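Side-chain contacts in nigritoxine (Vibrio nigripulchritudo, PDB 5M41), which acts as a bacterial toxin against crustaceans and insects, by a mechanism not yet clear: residues I574-N578 and P579-V583; W628-R631 and K632-K636; I671-E675 and N676-K680; M705-S708 and P709-F713. One frame throughout, in Å; residues are numbered along the deposited sequence.

Contact 1. Residues I574-N578 and P579-V583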
loop_
_atom_site.group_PDB
_atom_site.type_symbol
_atom_site.label_atom_id
_atom_site.label_comp_id
_atom_site.label_asym_id
_atom_site.label_seq_id
_atom_site.Cartn_x
_atom_site.Cartn_y
_atom_site.Cartn_z
ATOM N N ILE A 574 -25.002 -17.397 -26.021
ATOM C CA ILE A 574 -23.540 -17.549 -25.966
ATOM C C ILE A 574 -22.959 -16.439 -25.077
ATOM O O ILE A 574 -23.107 -15.230 -25.377
ATOM C CB ILE A 574 -22.892 -17.502 -27.379
ATOM C CG1 ILE A 574 -23.722 -18.283 -28.430
ATOM C CG2 ILE A 574 -21.439 -17.969 -27.336
ATOM C CD1 ILE A 574 -23.740 -19.794 -28.243
ATOM N N ALA A 575 -22.326 -16.846 -23.980
ATOM C CA ALA A 575 -21.940 -15.920 -22.902
ATOM C C ALA A 575 -20.485 -16.074 -22.506
ATOM O O ALA A 575 -19.992 -17.199 -22.314
ATOM C CB ALA A 575 -22.831 -16.136 -21.680
ATOM N N VAL A 576 -19.808 -14.941 -22.347
ATOM C CA VAL A 576 -18.404 -14.952 -21.986
ATOM C C VAL A 576 -18.250 -15.254 -20.471
ATOM O O VAL A 576 -19.190 -15.026 -19.699
ATOM C CB VAL A 576 -17.707 -13.631 -22.431
ATOM C CG1 VAL A 576 -18.020 -12.483 -21.478
ATOM C CG2 VAL A 576 -16.200 -13.833 -22.526
ATOM N N ASN A 577 -17.109 -15.823 -20.058
ATOM C CA ASN A 577 -16.879 -16.135 -18.649
ATOM C C ASN A 577 -16.639 -14.916 -17.761
ATOM O O ASN A 577 -16.963 -14.959 -16.558
ATOM C CB ASN A 577 -15.683 -17.055 -18.475
ATOM C CG ASN A 577 -15.958 -18.468 -18.930
ATOM O OD1 ASN A 577 -17.108 -18.892 -19.036
ATOM N ND2 ASN A 577 -14.889 -19.213 -19.186
ATOM N N ASN A 578 -16.056 -13.851 -18.336
ATOM C CA ASN A 578 -15.671 -12.638 -17.560
ATOM C C ASN A 578 -16.694 -12.305 -16.483
ATOM O O ASN A 578 -17.878 -12.117 -16.796
ATOM C CB ASN A 578 -15.526 -11.427 -18.474
ATOM C CG ASN A 578 -14.776 -10.275 -17.801
ATOM O OD1 ASN A 578 -15.107 -9.848 -16.676
ATOM N ND2 ASN A 578 -13.746 -9.781 -18.479
ATOM N N PRO A 579 -16.264 -12.228 -15.209
ATOM C CA PRO A 579 -17.284 -12.059 -14.180
ATOM C C PRO A 579 -17.936 -10.667 -14.172
ATOM O O PRO A 579 -18.927 -10.481 -13.504
ATOM C CB PRO A 579 -16.520 -12.327 -12.870
ATOM C CG PRO A 579 -15.104 -12.024 -13.185
ATOM C CD PRO A 579 -14.899 -12.287 -14.646
ATOM N N TYR A 580 -17.393 -9.729 -14.937
ATOM C CA TYR A 580 -17.964 -8.381 -15.069
ATOM C C TYR A 580 -18.800 -8.217 -16.337
ATOM O O TYR A 580 -19.072 -7.095 -16.764
ATOM C CB TYR A 580 -16.832 -7.341 -15.073
ATOM C CG TYR A 580 -16.079 -7.264 -13.760
ATOM C CD1 TYR A 580 -16.516 -6.438 -12.723
ATOM C CD2 TYR A 580 -14.926 -8.006 -13.564
ATOM C CE1 TYR A 580 -15.815 -6.366 -11.516
ATOM C CE2 TYR A 580 -14.211 -7.932 -12.379
ATOM C CZ TYR A 580 -14.665 -7.130 -11.357
ATOM O OH TYR A 580 -13.933 -7.088 -10.206
ATOM N N SER A 581 -19.141 -9.328 -16.981
ATOM C CA SER A 581 -19.950 -9.294 -18.196
ATOM C C SER A 581 -21.426 -9.129 -17.889
ATOM O O SER A 581 -21.984 -9.904 -17.089
ATOM C CB SER A 581 -19.779 -10.590 -18.976
ATOM O OG SER A 581 -20.695 -10.618 -20.052
ATOM N N PHE A 582 -22.059 -8.153 -18.555
ATOM C CA PHE A 582 -23.508 -7.896 -18.440
ATOM C C PHE A 582 -24.197 -8.017 -19.791
ATOM O O PHE A 582 -25.324 -7.506 -19.993
ATOM C CB PHE A 582 -23.782 -6.529 -17.795
ATOM C CG PHE A 582 -23.305 -6.444 -16.373
ATOM C CD1 PHE A 582 -24.107 -6.906 -15.330
ATOM C CD2 PHE A 582 -22.029 -5.964 -16.081
ATOM C CE1 PHE A 582 -23.645 -6.881 -14.017
ATOM C CE2 PHE A 582 -21.555 -5.938 -14.768
ATOM C CZ PHE A 582 -22.368 -6.397 -13.739
ATOM N N VAL A 583 -23.519 -8.722 -20.702
ATOM C CA VAL A 583 -24.020 -8.965 -22.058
ATOM C C VAL A 583 -23.837 -10.427 -22.459
ATOM O O VAL A 583 -23.089 -11.172 -21.826
ATOM C CB VAL A 583 -23.311 -8.077 -23.122
ATOM C CG1 VAL A 583 -23.599 -6.592 -22.881
ATOM C CG2 VAL A 583 -21.804 -8.345 -23.156
HETATM O O HOH W 1 -21.409 -13.302 -20.211
HETATM O O HOH W 2 -21.088 -12.593 -23.247
#

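Contact 2. Residues W628-R631 and K632-K636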
loop_
_atom_site.group_PDB
_atom_site.type_symbol
_atom_site.label_atom_id
_atom_site.label_comp_id
_atom_site.label_asym_id
_atom_site.label_seq_id
_atom_site.Cartn_x
_atom_site.Cartn_y
_atom_site.Cartn_z
ATOM N N TRP A 628 -21.485 -11.285 -5.182
ATOM C CA TRP A 628 -22.555 -10.699 -5.978
ATOM C C TRP A 628 -22.399 -11.029 -7.443
ATOM O O TRP A 628 -23.378 -11.375 -8.114
ATOM C CB TRP A 628 -22.696 -9.190 -5.729
ATOM C CG TRP A 628 -23.941 -8.594 -6.355
ATOM C CD1 TRP A 628 -25.141 -8.262 -5.725
ATOM C CD2 TRP A 628 -24.155 -8.262 -7.770
ATOM N NE1 TRP A 628 -26.043 -7.749 -6.632
ATOM C CE2 TRP A 628 -25.520 -7.740 -7.871
ATOM C CE3 TRP A 628 -23.378 -8.351 -8.924
ATOM C CZ2 TRP A 628 -26.058 -7.314 -9.081
ATOM C CZ3 TRP A 628 -23.931 -7.923 -10.139
ATOM C CH2 TRP A 628 -25.236 -7.423 -10.211
ATOM N N LEU A 629 -21.171 -10.937 -7.953
ATOM C CA LEU A 629 -20.896 -11.139 -9.384
ATOM C C LEU A 629 -21.009 -12.603 -9.828
ATOM O O LEU A 629 -21.518 -12.897 -10.915
ATOM C CB LEU A 629 -19.510 -10.579 -9.751
ATOM C CG LEU A 629 -19.431 -9.042 -9.719
ATOM C CD1 LEU A 629 -17.984 -8.539 -9.686
ATOM C CD2 LEU A 629 -20.212 -8.448 -10.891
ATOM N N VAL A 630 -20.529 -13.510 -8.988
ATOM C CA VAL A 630 -20.672 -14.928 -9.240
ATOM C C VAL A 630 -22.165 -15.254 -9.243
ATOM O O VAL A 630 -22.637 -15.938 -10.139
ATOM C CB VAL A 630 -19.896 -15.775 -8.195
ATOM C CG1 VAL A 630 -20.301 -17.249 -8.260
ATOM C CG2 VAL A 630 -18.391 -15.629 -8.420
ATOM N N ARG A 631 -22.910 -14.729 -8.267
ATOM C CA ARG A 631 -24.340 -15.030 -8.154
ATOM C C ARG A 631 -25.159 -14.453 -9.316
ATOM O O ARG A 631 -26.218 -14.979 -9.652
ATOM C CB ARG A 631 -24.873 -14.558 -6.803
ATOM C CG ARG A 631 -26.334 -14.881 -6.526
ATOM C CD ARG A 631 -26.732 -14.478 -5.113
ATOM N NE ARG A 631 -26.402 -13.082 -4.825
ATOM C CZ ARG A 631 -25.564 -12.691 -3.865
ATOM N NH1 ARG A 631 -24.980 -13.583 -3.080
ATOM N NH2 ARG A 631 -25.318 -11.404 -3.678
ATOM N N LYS A 632 -24.655 -13.389 -9.949
ATOM C CA LYS A 632 -25.350 -12.737 -11.065
ATOM C C LYS A 632 -25.640 -13.738 -12.187
ATOM O O LYS A 632 -26.720 -13.707 -12.773
ATOM C CB LYS A 632 -24.558 -11.498 -11.557
ATOM C CG LYS A 632 -24.941 -10.884 -12.906
ATOM C CD LYS A 632 -24.033 -11.406 -14.019
ATOM C CE LYS A 632 -24.528 -10.982 -15.390
ATOM N NZ LYS A 632 -23.967 -11.805 -16.510
ATOM N N PHE A 633 -24.701 -14.646 -12.437
ATOM C CA PHE A 633 -24.818 -15.605 -13.532
ATOM C C PHE A 633 -25.893 -16.698 -13.312
ATOM O O PHE A 633 -26.228 -17.425 -14.245
ATOM C CB PHE A 633 -23.447 -16.218 -13.834
ATOM C CG PHE A 633 -22.477 -15.235 -14.446
ATOM C CD1 PHE A 633 -22.520 -14.947 -15.804
ATOM C CD2 PHE A 633 -21.538 -14.581 -13.653
ATOM C CE1 PHE A 633 -21.631 -14.047 -16.362
ATOM C CE2 PHE A 633 -20.665 -13.649 -14.199
ATOM C CZ PHE A 633 -20.711 -13.379 -15.556
ATOM N N LYS A 634 -26.423 -16.773 -12.084
ATOM C CA LYS A 634 -27.457 -17.727 -11.676
ATOM C C LYS A 634 -28.790 -17.029 -11.481
ATOM O O LYS A 634 -29.780 -17.675 -11.142
ATOM C CB LYS A 634 -27.074 -18.379 -10.346
ATOM C CG LYS A 634 -25.785 -19.188 -10.369
ATOM C CD LYS A 634 -25.277 -19.394 -8.949
ATOM C CE LYS A 634 -24.190 -20.456 -8.917
ATOM N NZ LYS A 634 -23.112 -20.078 -7.969
ATOM N N THR A 635 -28.817 -15.713 -11.695
ATOM C CA THR A 635 -29.984 -14.895 -11.396
ATOM C C THR A 635 -30.678 -14.407 -12.671
ATOM O O THR A 635 -30.038 -13.875 -13.575
ATOM C CB THR A 635 -29.577 -13.700 -10.496
ATOM O OG1 THR A 635 -28.775 -14.179 -9.405
ATOM C CG2 THR A 635 -30.819 -12.949 -9.948
ATOM N N LYS A 636 -31.995 -14.590 -12.732
ATOM C CA LYS A 636 -32.793 -14.135 -13.870
ATOM C C LYS A 636 -33.017 -12.614 -13.851
ATOM O O LYS A 636 -32.901 -11.967 -12.803
ATOM C CB LYS A 636 -34.152 -14.857 -13.908
ATOM C CG LYS A 636 -34.109 -16.371 -14.153
ATOM C CD LYS A 636 -35.372 -16.996 -13.550
ATOM C CE LYS A 636 -36.050 -18.004 -14.467
ATOM N NZ LYS A 636 -35.244 -19.244 -14.645
#

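Contact 3. Residues I671-E675 and N676-K680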
loop_
_atom_site.group_PDB
_atom_site.type_symbol
_atom_site.label_atom_id
_atom_site.label_comp_id
_atom_site.label_asym_id
_atom_site.label_seq_id
_atom_site.Cartn_x
_atom_site.Cartn_y
_atom_site.Cartn_z
ATOM N N ILE A 671 -20.987 2.117 -25.140
ATOM C CA ILE A 671 -19.703 1.792 -24.529
ATOM C C ILE A 671 -18.906 3.059 -24.228
ATOM O O ILE A 671 -18.347 3.207 -23.131
ATOM C CB ILE A 671 -18.911 0.789 -25.407
ATOM C CG1 ILE A 671 -19.561 -0.609 -25.328
ATOM C CG2 ILE A 671 -17.434 0.744 -25.016
ATOM C CD1 ILE A 671 -18.874 -1.669 -26.189
ATOM N N THR A 672 -18.876 3.988 -25.182
ATOM C CA THR A 672 -18.142 5.255 -24.990
ATOM C C THR A 672 -18.618 5.979 -23.723
ATOM O O THR A 672 -17.820 6.402 -22.912
ATOM C CB THR A 672 -18.285 6.173 -26.214
ATOM O OG1 THR A 672 -17.765 5.495 -27.367
ATOM C CG2 THR A 672 -17.527 7.509 -26.011
ATOM N N VAL A 673 -19.926 6.087 -23.531
ATOM C CA VAL A 673 -20.439 6.764 -22.343
ATOM C C VAL A 673 -20.124 5.947 -21.078
ATOM O O VAL A 673 -19.616 6.483 -20.085
ATOM C CB VAL A 673 -21.933 7.140 -22.501
ATOM C CG1 VAL A 673 -22.535 7.608 -21.185
ATOM C CG2 VAL A 673 -22.068 8.265 -23.528
ATOM N N VAL A 674 -20.350 4.637 -21.134
ATOM C CA VAL A 674 -20.154 3.788 -19.963
ATOM C C VAL A 674 -18.709 3.871 -19.465
ATOM O O VAL A 674 -18.460 4.009 -18.261
ATOM C CB VAL A 674 -20.534 2.316 -20.276
ATOM C CG1 VAL A 674 -19.937 1.370 -19.238
ATOM C CG2 VAL A 674 -22.047 2.177 -20.321
ATOM N N GLU A 675 -17.780 3.762 -20.413
ATOM C CA GLU A 675 -16.353 3.836 -20.183
ATOM C C GLU A 675 -15.936 5.169 -19.530
ATOM O O GLU A 675 -15.125 5.188 -18.624
ATOM C CB GLU A 675 -15.642 3.688 -21.521
ATOM C CG GLU A 675 -14.139 3.526 -21.443
ATOM C CD GLU A 675 -13.521 3.258 -22.808
ATOM O OE1 GLU A 675 -14.049 3.800 -23.812
ATOM O OE2 GLU A 675 -12.510 2.507 -22.883
ATOM N N ASN A 676 -16.509 6.271 -19.992
ATOM C CA ASN A 676 -16.262 7.566 -19.370
ATOM C C ASN A 676 -16.887 7.738 -17.980
ATOM O O ASN A 676 -16.434 8.579 -17.223
ATOM C CB ASN A 676 -16.723 8.705 -20.266
ATOM C CG ASN A 676 -16.409 10.079 -19.667
ATOM O OD1 ASN A 676 -15.237 10.474 -19.548
ATOM N ND2 ASN A 676 -17.454 10.803 -19.270
ATOM N N ALA A 677 -17.926 6.965 -17.644
ATOM C CA ALA A 677 -18.534 7.078 -16.297
ATOM C C ALA A 677 -18.827 8.559 -15.886
ATOM O O ALA A 677 -18.375 9.010 -14.836
ATOM C CB ALA A 677 -17.609 6.427 -15.265
ATOM N N PRO A 678 -19.547 9.317 -16.723
ATOM C CA PRO A 678 -19.745 10.732 -16.375
ATOM C C PRO A 678 -20.831 10.925 -15.332
ATOM O O PRO A 678 -21.593 9.985 -15.017
ATOM C CB PRO A 678 -20.212 11.348 -17.687
ATOM C CG PRO A 678 -20.947 10.217 -18.358
ATOM C CD PRO A 678 -20.178 8.966 -18.006
ATOM N N THR A 679 -20.874 12.138 -14.793
ATOM C CA THR A 679 -21.951 12.610 -13.928
ATOM C C THR A 679 -22.204 11.633 -12.786
ATOM O O THR A 679 -21.261 11.312 -12.069
ATOM C CB THR A 679 -23.209 12.984 -14.740
ATOM O OG1 THR A 679 -23.713 11.815 -15.382
ATOM C CG2 THR A 679 -22.844 13.953 -15.827
ATOM N N LYS A 680 -23.430 11.140 -12.606
ATOM C CA LYS A 680 -23.713 10.296 -11.427
ATOM C C LYS A 680 -22.982 8.944 -11.407
ATOM O O LYS A 680 -22.911 8.271 -10.361
ATOM C CB LYS A 680 -25.216 10.124 -11.193
ATOM C CG LYS A 680 -25.990 11.431 -11.012
ATOM C CD LYS A 680 -25.538 12.228 -9.792
ATOM C CE LYS A 680 -26.394 13.491 -9.646
ATOM N NZ LYS A 680 -25.524 14.645 -9.312
#

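Contact 4. Residues M705-S708 and P709-F713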
loop_
_atom_site.group_PDB
_atom_site.type_symbol
_atom_site.label_atom_id
_atom_site.label_comp_id
_atom_site.label_asym_id
_atom_site.label_seq_id
_atom_site.Cartn_x
_atom_site.Cartn_y
_atom_site.Cartn_z
ATOM N N MET A 705 -19.827 -12.650 -31.774
ATOM C CA MET A 705 -21.033 -12.844 -32.598
ATOM C C MET A 705 -20.802 -12.414 -34.056
ATOM O O MET A 705 -21.746 -12.367 -34.863
ATOM C CB MET A 705 -22.219 -12.065 -32.005
ATOM C CG MET A 705 -22.067 -10.546 -32.069
ATOM S SD MET A 705 -23.490 -9.652 -31.394
ATOM C CE MET A 705 -24.740 -9.912 -32.654
ATOM N N GLY A 706 -19.553 -12.080 -34.384
ATOM C CA GLY A 706 -19.173 -11.723 -35.755
ATOM C C GLY A 706 -19.468 -10.268 -36.070
ATOM O O GLY A 706 -19.572 -9.890 -37.228
ATOM N N ALA A 707 -19.635 -9.437 -35.042
ATOM C CA ALA A 707 -19.955 -8.031 -35.298
ATOM C C ALA A 707 -18.906 -7.097 -34.681
ATOM O O ALA A 707 -17.760 -7.499 -34.450
ATOM C CB ALA A 707 -21.372 -7.706 -34.807
ATOM N N SER A 708 -19.299 -5.853 -34.438
ATOM C CA SER A 708 -18.442 -4.894 -33.771
ATOM C C SER A 708 -19.346 -3.863 -33.151
ATOM O O SER A 708 -20.485 -3.686 -33.597
ATOM C CB SER A 708 -17.478 -4.220 -34.752
ATOM O OG SER A 708 -18.194 -3.359 -35.622
ATOM N N PRO A 709 -18.835 -3.150 -32.132
ATOM C CA PRO A 709 -19.674 -2.165 -31.456
ATOM C C PRO A 709 -20.283 -1.102 -32.392
ATOM O O PRO A 709 -21.442 -0.707 -32.199
ATOM C CB PRO A 709 -18.726 -1.563 -30.409
ATOM C CG PRO A 709 -17.757 -2.683 -30.118
ATOM C CD PRO A 709 -17.524 -3.310 -31.469
ATOM N N ASP A 710 -19.540 -0.649 -33.398
ATOM C CA ASP A 710 -20.097 0.368 -34.313
ATOM C C ASP A 710 -21.027 -0.187 -35.415
ATOM O O ASP A 710 -21.629 0.591 -36.142
ATOM C CB ASP A 710 -18.990 1.233 -34.941
ATOM C CG ASP A 710 -17.964 0.408 -35.711
ATOM O OD1 ASP A 710 -18.164 -0.810 -35.900
ATOM O OD2 ASP A 710 -16.942 0.981 -36.129
ATOM N N THR A 711 -21.137 -1.512 -35.538
ATOM C CA THR A 711 -22.059 -2.118 -36.523
ATOM C C THR A 711 -23.305 -2.725 -35.840
ATOM O O THR A 711 -24.189 -3.276 -36.498
ATOM C CB THR A 711 -21.363 -3.160 -37.444
ATOM O OG1 THR A 711 -20.807 -4.230 -36.670
ATOM C CG2 THR A 711 -20.234 -2.513 -38.295
ATOM N N LEU A 712 -23.353 -2.613 -34.516
ATOM C CA LEU A 712 -24.476 -3.084 -33.724
ATOM C C LEU A 712 -25.412 -1.951 -33.333
ATOM O O LEU A 712 -25.042 -1.082 -32.530
ATOM C CB LEU A 712 -23.977 -3.826 -32.479
ATOM C CG LEU A 712 -23.379 -5.224 -32.745
ATOM C CD1 LEU A 712 -22.586 -5.707 -31.541
ATOM C CD2 LEU A 712 -24.479 -6.217 -33.090
ATOM N N PHE A 713 -26.626 -1.971 -33.873
ATOM C CA PHE A 713 -27.605 -0.915 -33.566
ATOM C C PHE A 713 -28.682 -1.345 -32.547
ATOM O O PHE A 713 -29.141 -2.473 -32.564
ATOM C CB PHE A 713 -28.273 -0.388 -34.846
ATOM C CG PHE A 713 -27.305 0.140 -35.869
ATOM C CD1 PHE A 713 -26.865 1.466 -35.822
ATOM C CD2 PHE A 713 -26.846 -0.680 -36.902
ATOM C CE1 PHE A 713 -25.972 1.957 -36.768
ATOM C CE2 PHE A 713 -25.959 -0.193 -37.859
ATOM C CZ PHE A 713 -25.513 1.126 -37.786
#

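Contact 1. Residues I574-N578 and P579-V583
Asn578 and Pro579 begin a type I beta turn that ends at Ser581 and holds an Asx turn within it, in the link of the beta hairpin made by strands 571-576 and 583-589. Asparagine suits the first position because its amide can copy the backbone. CG stands anti to the backbone N (chi1 -164°), which carries OD1 forward past the ring nitrogen of Pro579 to accept from Tyr580 N at 2.9 Å. The bond is nearly straight (162°) and its donor lies close to the amide plane. The backbone oxygen of the same residue is used too: Asn578 O takes the N-H of Ser581 at 3.1 Å, from well above the carbonyl plane. One residue thus ties down two successive N-H groups, while ND2 is bonded to Asn693 OD1 of helix 688-704, fixing the amide's rotation from its other end. Pro579 fits the second position: its ring locks phi at a value the turn needs, and it has no N-H to leave without a partner. OD1 also sits at the edge of the Tyr580 ring, in its plane. Ser581 closes the turn with a small side chain whose CB rests 3.3 Å from Asn578 O, and Val576 CG1 packs 3.6 Å from Ser581 OG. That hydroxyl also holds a water at 2.8 Å, which donates to Val576 O. A second water spans the hairpin a little further on, accepting from Val576 N and donating to Val583 O, each at 2.8 Å.

Contact 2. Residues W628-R631 and K632-K636
Arg631 and Thr635 meet at the carbonyl oxygen of the arginine, which accepts two hydrogen bonds. Thr635 OG1 donates to Arg631 O at 2.7 Å, and Lys634 N donates to the same oxygen at 3.0 Å, the two arriving from opposite faces of the carbonyl plane. The hydroxyl stands anti to its own carbonyl carbon (chi1 -48°), turned back to the helix, and the two side chains run side by side, with Arg631 CG 3.8 Å from Thr635 OG1. On another side of the helix Lys632 crosses Trp628 obliquely, its CB 3.9 Å from CZ3 of the indole. The lysine chain bends at chi2 (-97°) and lays CD over the centre of the Phe633 ring, 3.9 Å above its plane, while Val630 O lies at that ring's edge. A long aliphatic chain thus serves as packing, and its charged end continues to a salt bridge with Glu602 and a hydrogen bond to Ser581 O. Arg553 makes a cation-pi contact with Phe633, and Phe618 meets Trp628 edge-to-face. The backbone bonds of Lys632 N and Phe633 N are weak, near a helix C-terminus that leads into a type I beta turn, Lys632 to Thr635, with a threonine hydroxyl donating back to a last-turn carbonyl.

Contact 3. Residues I671-E675 and N676-K680
Asn676 N donates to Thr672 O at 3.2 Å with an angle of 159°, the last well-formed bond of helix 667-676 across this stretch. One residue later the pattern loosens. Ala677 N is shared between Val673 O at 3.0 Å and Val674 O at 3.1 Å, both weak, since a single N-H cannot aim well at two carbonyls at once. Ala677 also leaves helical geometry with positive phi (48°), a left-handed conformation in which alanine's small side chain, with only a CB, adds little crowding. Pro678 comes next and cannot carry the helix on: it has no N-H to give, and its ring CD takes up the space near Val673 O, at 3.3 Å. The same ring packs on Val673, with CG 4.2 Å from Val673 CG1 and the two side chains crossing at about a right angle. Val673 is a compact apolar partner for the ring; its first torsion (170°) sets CG1 anti to the backbone N, on the side of the proline, and both residues also lean on Leu730 of helix 719-731. Asn676 keeps CB 3.7 Å from Val673 O while its amide end leads away from 671-675, the side chain packing on Leu749 of helix 739-751. Around this end, Thr672 returns its hydroxyl to Gln668 O and packs against the same helix, and Glu675 makes a long, weak ion pair with Arg699 of helix 688-704. The arrangement is that of a helix C-terminus ended by a left-handed residue followed by proline, here set among the helices of the C-terminal part.

Contact 4. Residues M705-S708 and P709-F713
Ser708 O accepts the N-H of Thr711 at 3.0 Å, closing a tight turn through Pro709 and Asp710, just after Gly706, with its positive phi, has ended helix 688-704 in a Schellman motif. Pro709 suits the bend because its ring fixes phi near the value needed. The serine side chain works on the inside of the turn: OG lies between the backbone N and the carbonyl carbon (chi1 70°), and from there donates to Asp710 OD1 at 2.6 Å, meeting that oxygen nearly along its C-O axis. Thr711 OG1 lies 2.9 Å from Ser708 OG and 3.1 Å from Ser708 O, and its single proton could serve either. On the apolar side, Leu712 folds back over the start of the loop. Its CD2 is 3.7 Å from Met705 CE, and Leu712 CG is 3.8 Å from Ala707 CB. Strand 594-601 backs this cluster, where Leu599 touches both Met705 and Leu712. Ser708 OG, giving its proton to the carboxylate, could accept from Thr711 OG1 if that hydroxyl turns to it rather than to Ser708 O; the short bond to Asp710 would probably make it a better acceptor.

The four contacts follow one another along the C-terminal part of the chain, each complete before the next begins. Contact 1 links the second and third strands of a six-stranded antiparallel sheet, and contact 4 leads into one of its two edge strands, 713-715. Contacts 1 and 2 have centres 11 Å apart and touch directly, the Tyr580 ring packing on Leu629. Contacts 3 and 4 lie 19 Å apart between centres and meet through Ile671 and Pro709, while contacts 2 and 4 are farthest apart, at 26 Å. Helix 688-704 joins the set: it packs on contacts 1 and 3 and ends at contact 4. Turns and helix ends thus fasten sheet and helices together.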